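PDB 5UX5: BIFUNCTIONAL PROTEIN Proline utilization A (PutA) from Corynebacterium freiburgense, which oxidises proline to glutamate in two steps, using an FAD-dependent proline dehydrogenase and an NAD-dependent aldehyde dehydrogenase joined in one chain. Local coordinates for residues A[1007-1018]-A[1031-1042]. Residues are numbered along the deposited sequence; the frame is centred on the assembly and turned at random.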
loop_
_atom_site.group_PDB
_atom_site.type_symbol
_atom_site.label_atom_id
_atom_site.label_comp_id
_atom_site.label_asym_id
_atom_site.label_seq_id
_atom_site.Cartn_x
_atom_site.Cartn_y
_atom_site.Cartn_z
ATOM N N HIS A 1007 -26.488 11.450 -37.411
ATOM C CA HIS A 1007 -27.699 10.840 -36.861
ATOM C C HIS A 1007 -27.598 9.323 -36.732
ATOM O O HIS A 1007 -28.493 8.700 -36.155
ATOM C CB HIS A 1007 -28.936 11.231 -37.690
ATOM C CG HIS A 1007 -29.260 12.694 -37.620
ATOM N ND1 HIS A 1007 -28.724 13.619 -38.494
ATOM C CD2 HIS A 1007 -30.039 13.397 -36.759
ATOM C CE1 HIS A 1007 -29.165 14.825 -38.178
ATOM N NE2 HIS A 1007 -29.966 14.717 -37.132
ATOM N N GLU A 1008 -26.523 8.709 -37.224
ATOM C CA GLU A 1008 -26.286 7.313 -36.875
ATOM C C GLU A 1008 -25.816 7.206 -35.416
ATOM O O GLU A 1008 -24.910 7.926 -34.984
ATOM C CB GLU A 1008 -25.276 6.677 -37.837
ATOM C CG GLU A 1008 -25.175 5.122 -37.733
ATOM C CD GLU A 1008 -24.122 4.495 -38.680
ATOM O OE1 GLU A 1008 -23.704 5.145 -39.669
ATOM O OE2 GLU A 1008 -23.706 3.345 -38.420
ATOM N N TRP A 1009 -26.480 6.352 -34.648
ATOM C CA TRP A 1009 -26.169 6.111 -33.247
ATOM C C TRP A 1009 -24.806 5.423 -33.082
ATOM O O TRP A 1009 -24.318 4.699 -33.963
ATOM C CB TRP A 1009 -27.264 5.240 -32.642
ATOM C CG TRP A 1009 -27.089 4.741 -31.222
ATOM C CD1 TRP A 1009 -27.645 5.274 -30.101
ATOM C CD2 TRP A 1009 -26.365 3.568 -30.788
ATOM N NE1 TRP A 1009 -27.305 4.529 -28.992
ATOM C CE2 TRP A 1009 -26.524 3.474 -29.384
ATOM C CE3 TRP A 1009 -25.589 2.600 -31.448
ATOM C CZ2 TRP A 1009 -25.935 2.452 -28.622
ATOM C CZ3 TRP A 1009 -24.993 1.586 -30.687
ATOM C CH2 TRP A 1009 -25.176 1.524 -29.285
ATOM N N PHE A 1010 -24.214 5.621 -31.906
ATOM C CA PHE A 1010 -22.976 4.960 -31.518
ATOM C C PHE A 1010 -22.998 4.778 -30.004
ATOM O O PHE A 1010 -23.633 5.570 -29.299
ATOM C CB PHE A 1010 -21.733 5.752 -31.966
ATOM C CG PHE A 1010 -21.785 7.219 -31.634
ATOM C CD1 PHE A 1010 -21.341 7.687 -30.403
ATOM C CD2 PHE A 1010 -22.275 8.142 -32.555
ATOM C CE1 PHE A 1010 -21.378 9.048 -30.095
ATOM C CE2 PHE A 1010 -22.318 9.508 -32.246
ATOM C CZ PHE A 1010 -21.866 9.955 -31.015
ATOM N N PRO A 1011 -22.324 3.758 -29.479
ATOM C CA PRO A 1011 -22.500 3.389 -28.069
ATOM C C PRO A 1011 -21.868 4.408 -27.141
ATOM O O PRO A 1011 -21.027 5.209 -27.564
ATOM C CB PRO A 1011 -21.771 2.038 -27.967
ATOM C CG PRO A 1011 -21.519 1.596 -29.329
ATOM C CD PRO A 1011 -21.433 2.820 -30.174
ATOM N N PRO A 1012 -22.233 4.400 -25.862
ATOM C CA PRO A 1012 -21.516 5.255 -24.905
ATOM C C PRO A 1012 -20.031 4.909 -24.862
ATOM O O PRO A 1012 -19.638 3.745 -24.984
ATOM C CB PRO A 1012 -22.211 4.953 -23.565
ATOM C CG PRO A 1012 -23.617 4.487 -23.954
ATOM C CD PRO A 1012 -23.440 3.770 -25.279
ATOM N N HIS A 1013 -19.213 5.946 -24.674
ATOM C CA HIS A 1013 -17.761 5.863 -24.494
ATOM C C HIS A 1013 -17.011 5.441 -25.756
ATOM O O HIS A 1013 -15.872 4.959 -25.680
ATOM C CB HIS A 1013 -17.417 4.948 -23.318
ATOM C CG HIS A 1013 -18.277 5.216 -22.129
ATOM N ND1 HIS A 1013 -19.236 4.328 -21.686
ATOM C CD2 HIS A 1013 -18.412 6.331 -21.368
ATOM C CE1 HIS A 1013 -19.885 4.857 -20.664
ATOM N NE2 HIS A 1013 -19.416 6.079 -20.464
ATOM N N SER A 1014 -17.609 5.664 -26.918
ATOM C CA SER A 1014 -16.940 5.395 -28.174
ATOM C C SER A 1014 -15.858 6.435 -28.446
ATOM O O SER A 1014 -15.862 7.549 -27.906
ATOM C CB SER A 1014 -17.953 5.381 -29.316
ATOM O OG SER A 1014 -18.954 4.441 -29.047
ATOM N N ARG A 1015 -14.929 6.059 -29.310
ATOM C CA ARG A 1015 -13.959 6.984 -29.870
ATOM C C ARG A 1015 -14.311 7.184 -31.338
ATOM O O ARG A 1015 -14.543 6.207 -32.057
ATOM C CB ARG A 1015 -12.526 6.445 -29.728
ATOM C CG ARG A 1015 -11.888 6.482 -28.345
ATOM C CD ARG A 1015 -10.503 5.890 -28.387
ATOM N NE ARG A 1015 -9.889 5.737 -27.072
ATOM C CZ ARG A 1015 -8.720 5.129 -26.859
ATOM N NH1 ARG A 1015 -8.042 4.598 -27.865
ATOM N NH2 ARG A 1015 -8.222 5.034 -25.638
ATOM N N ILE A 1016 -14.376 8.438 -31.778
ATOM C CA ILE A 1016 -14.796 8.769 -33.136
ATOM C C ILE A 1016 -13.674 9.563 -33.776
ATOM O O ILE A 1016 -13.323 10.642 -33.280
ATOM C CB ILE A 1016 -16.113 9.555 -33.153
ATOM C CG1 ILE A 1016 -17.216 8.748 -32.491
ATOM C CG2 ILE A 1016 -16.523 9.838 -34.513
ATOM C CD1 ILE A 1016 -18.255 9.623 -31.835
ATOM N N ARG A 1017 -13.071 9.001 -34.836
ATOM C CA ARG A 1017 -11.976 9.661 -35.547
ATOM C C ARG A 1017 -12.526 10.475 -36.714
ATOM O O ARG A 1017 -13.314 9.967 -37.520
ATOM C CB ARG A 1017 -10.955 8.646 -36.061
ATOM C CG ARG A 1017 -9.631 9.255 -36.512
ATOM C CD ARG A 1017 -8.894 9.852 -35.329
ATOM N NE ARG A 1017 -7.544 10.332 -35.649
ATOM C CZ ARG A 1017 -7.234 11.585 -35.974
ATOM N NH1 ARG A 1017 -8.165 12.525 -36.049
ATOM N NH2 ARG A 1017 -5.974 11.901 -36.229
ATOM N N ALA A 1018 -12.100 11.735 -36.803
ATOM C CA ALA A 1018 -12.510 12.636 -37.870
ATOM C C ALA A 1018 -11.490 12.587 -38.995
ATOM O O ALA A 1018 -10.282 12.752 -38.762
ATOM C CB ALA A 1018 -12.632 14.069 -37.368
ATOM N N TRP A 1031 -24.108 14.458 -29.383
ATOM C CA TRP A 1031 -24.430 13.129 -28.895
ATOM C C TRP A 1031 -23.281 12.565 -28.088
ATOM O O TRP A 1031 -23.504 11.952 -27.044
ATOM C CB TRP A 1031 -24.781 12.201 -30.043
ATOM C CG TRP A 1031 -26.100 12.517 -30.671
ATOM C CD1 TRP A 1031 -26.885 13.606 -30.429
ATOM C CD2 TRP A 1031 -26.800 11.716 -31.626
ATOM N NE1 TRP A 1031 -28.029 13.541 -31.187
ATOM C CE2 TRP A 1031 -28.004 12.385 -31.928
ATOM C CE3 TRP A 1031 -26.525 10.499 -32.259
ATOM C CZ2 TRP A 1031 -28.936 11.874 -32.833
ATOM C CZ3 TRP A 1031 -27.444 9.991 -33.148
ATOM C CH2 TRP A 1031 -28.638 10.678 -33.430
ATOM N N ALA A 1032 -22.044 12.803 -28.539
ATOM C CA ALA A 1032 -20.867 12.353 -27.797
ATOM C C ALA A 1032 -20.836 12.943 -26.396
ATOM O O ALA A 1032 -20.387 12.284 -25.456
ATOM C CB ALA A 1032 -19.579 12.703 -28.546
ATOM N N ALA A 1033 -21.280 14.197 -26.246
ATOM C CA ALA A 1033 -21.280 14.832 -24.933
ATOM C C ALA A 1033 -22.297 14.192 -24.007
ATOM O O ALA A 1033 -22.064 14.121 -22.796
ATOM C CB ALA A 1033 -21.558 16.324 -25.050
ATOM N N LEU A 1034 -23.403 13.688 -24.564
ATOM C CA LEU A 1034 -24.417 13.030 -23.750
ATOM C C LEU A 1034 -23.958 11.659 -23.274
ATOM O O LEU A 1034 -24.197 11.300 -22.122
ATOM C CB LEU A 1034 -25.707 12.897 -24.540
ATOM C CG LEU A 1034 -26.466 14.203 -24.725
ATOM C CD1 LEU A 1034 -27.553 14.043 -25.780
ATOM C CD2 LEU A 1034 -27.034 14.610 -23.409
ATOM N N ASN A 1035 -23.302 10.872 -24.128
ATOM C CA ASN A 1035 -22.945 9.516 -23.745
ATOM C C ASN A 1035 -21.450 9.322 -23.511
ATOM O O ASN A 1035 -20.971 8.183 -23.529
ATOM C CB ASN A 1035 -23.476 8.506 -24.765
ATOM C CG ASN A 1035 -22.777 8.566 -26.121
ATOM O OD1 ASN A 1035 -21.689 9.125 -26.276
ATOM N ND2 ASN A 1035 -23.412 7.964 -27.118
ATOM N N GLY A 1036 -20.706 10.405 -23.280
ATOM C CA GLY A 1036 -19.298 10.323 -22.906
ATOM C C GLY A 1036 -18.322 9.762 -23.937
ATOM O O GLY A 1036 -17.260 9.259 -23.553
ATOM N N SER A 1037 -18.648 9.828 -25.226
ATOM C CA SER A 1037 -17.712 9.477 -26.284
ATOM C C SER A 1037 -16.790 10.666 -26.591
ATOM O O SER A 1037 -16.974 11.781 -26.091
ATOM C CB SER A 1037 -18.474 9.048 -27.540
ATOM O OG SER A 1037 -19.390 8.002 -27.279
ATOM N N VAL A 1038 -15.787 10.433 -27.429
ATOM C CA VAL A 1038 -14.806 11.464 -27.739
ATOM C C VAL A 1038 -14.594 11.538 -29.248
ATOM O O VAL A 1038 -14.308 10.532 -29.906
ATOM C CB VAL A 1038 -13.473 11.224 -26.986
ATOM C CG1 VAL A 1038 -12.889 9.871 -27.312
ATOM C CG2 VAL A 1038 -12.480 12.323 -27.299
ATOM N N VAL A 1039 -14.768 12.729 -29.791
ATOM C CA VAL A 1039 -14.569 12.983 -31.202
ATOM C C VAL A 1039 -13.123 13.440 -31.346
ATOM O O VAL A 1039 -12.771 14.520 -30.874
ATOM C CB VAL A 1039 -15.557 14.045 -31.711
ATOM C CG1 VAL A 1039 -15.266 14.434 -33.142
ATOM C CG2 VAL A 1039 -16.986 13.564 -31.567
ATOM N N ILE A 1040 -12.283 12.610 -31.964
ATOM C CA ILE A 1040 -10.871 12.915 -32.194
ATOM C C ILE A 1040 -10.784 13.677 -33.518
ATOM O O ILE A 1040 -10.884 13.091 -34.605
ATOM C CB ILE A 1040 -10.036 11.634 -32.207
ATOM C CG1 ILE A 1040 -10.283 10.859 -30.896
ATOM C CG2 ILE A 1040 -8.584 11.934 -32.464
ATOM C CD1 ILE A 1040 -9.915 9.367 -30.941
ATOM N N ASP A 1041 -10.632 14.998 -33.439
ATOM C CA ASP A 1041 -10.871 15.824 -34.615
ATOM C C ASP A 1041 -9.633 16.587 -35.081
ATOM O O ASP A 1041 -9.760 17.514 -35.899
ATOM C CB ASP A 1041 -12.043 16.792 -34.381
ATOM C CG ASP A 1041 -11.816 17.756 -33.215
ATOM O OD1 ASP A 1041 -10.664 17.931 -32.732
ATOM O OD2 ASP A 1041 -12.812 18.399 -32.826
ATOM N N GLY A 1042 -8.455 16.244 -34.586
ATOM C CA GLY A 1042 -7.236 16.806 -35.121
ATOM C C GLY A 1042 -6.856 16.159 -36.434
ATOM O O GLY A 1042 -7.427 15.133 -36.859
#
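Ile1016 bridges Val1038 and Ile1040 where strand 1015-1018 pairs in parallel with strand 1038-1040, the two strands of a beta-alpha-beta unit in the C-terminal part of the chain, with helix 1026-1035 as the connection. Ile1016 N donates to Val1038 O (2.8 Å), and Ile1016 O accepts from Ile1040 N. Strand 965-980 pairs with the other edge of strand 1015-1018.

The side chains of Ile1016 and Val1039 lie on the helix side of the sheet. Ile1016 CD1 meets Val1039 CG2, and Ile1028 of the helix touches both residues. Ile1016 CD1 also lies over one face of the Phe1010 ring. This is the tight part of the contact. Phe1010 CZ reaches Trp1031 CB at 3.8 Å, and Ser1037 OG sits at the ring edge, in its plane.

Ser1037 OG links the turns that lead into the two strands. It accepts from Ser1014 N and donates to Asn1035 OD1 (2.7 Å). Asn1035 OD1 also takes Ser1037 N, which makes an Asx turn on the way from helix 1026-1035 to strand 1038-1040. Chi1 of Asn1035, 69°, sets its CG between backbone N and carbonyl carbon, and the Asn1035 side chain crosses that of Phe1010 at about a right angle.

The far end, at exposed His1007, is looser. Trp1031 brings CH2 to His1007 O at 3.4 Å, along the indole edge, and the poorly ordered imidazole is only obliquely placed beside it.

At the other end, Arg1017 bends at chi2 (66°) and crosses Ile1040, whose CG2 lies over one guanidinium face. Arg1017 NH2 forms a salt bridge with Glu1051. Arg1017 NH1 bonds to Ile1040 O from above the carbonyl plane, and to Gly1042 O nearly straight, at 2.8 Å and 176°, in the guanidinium plane.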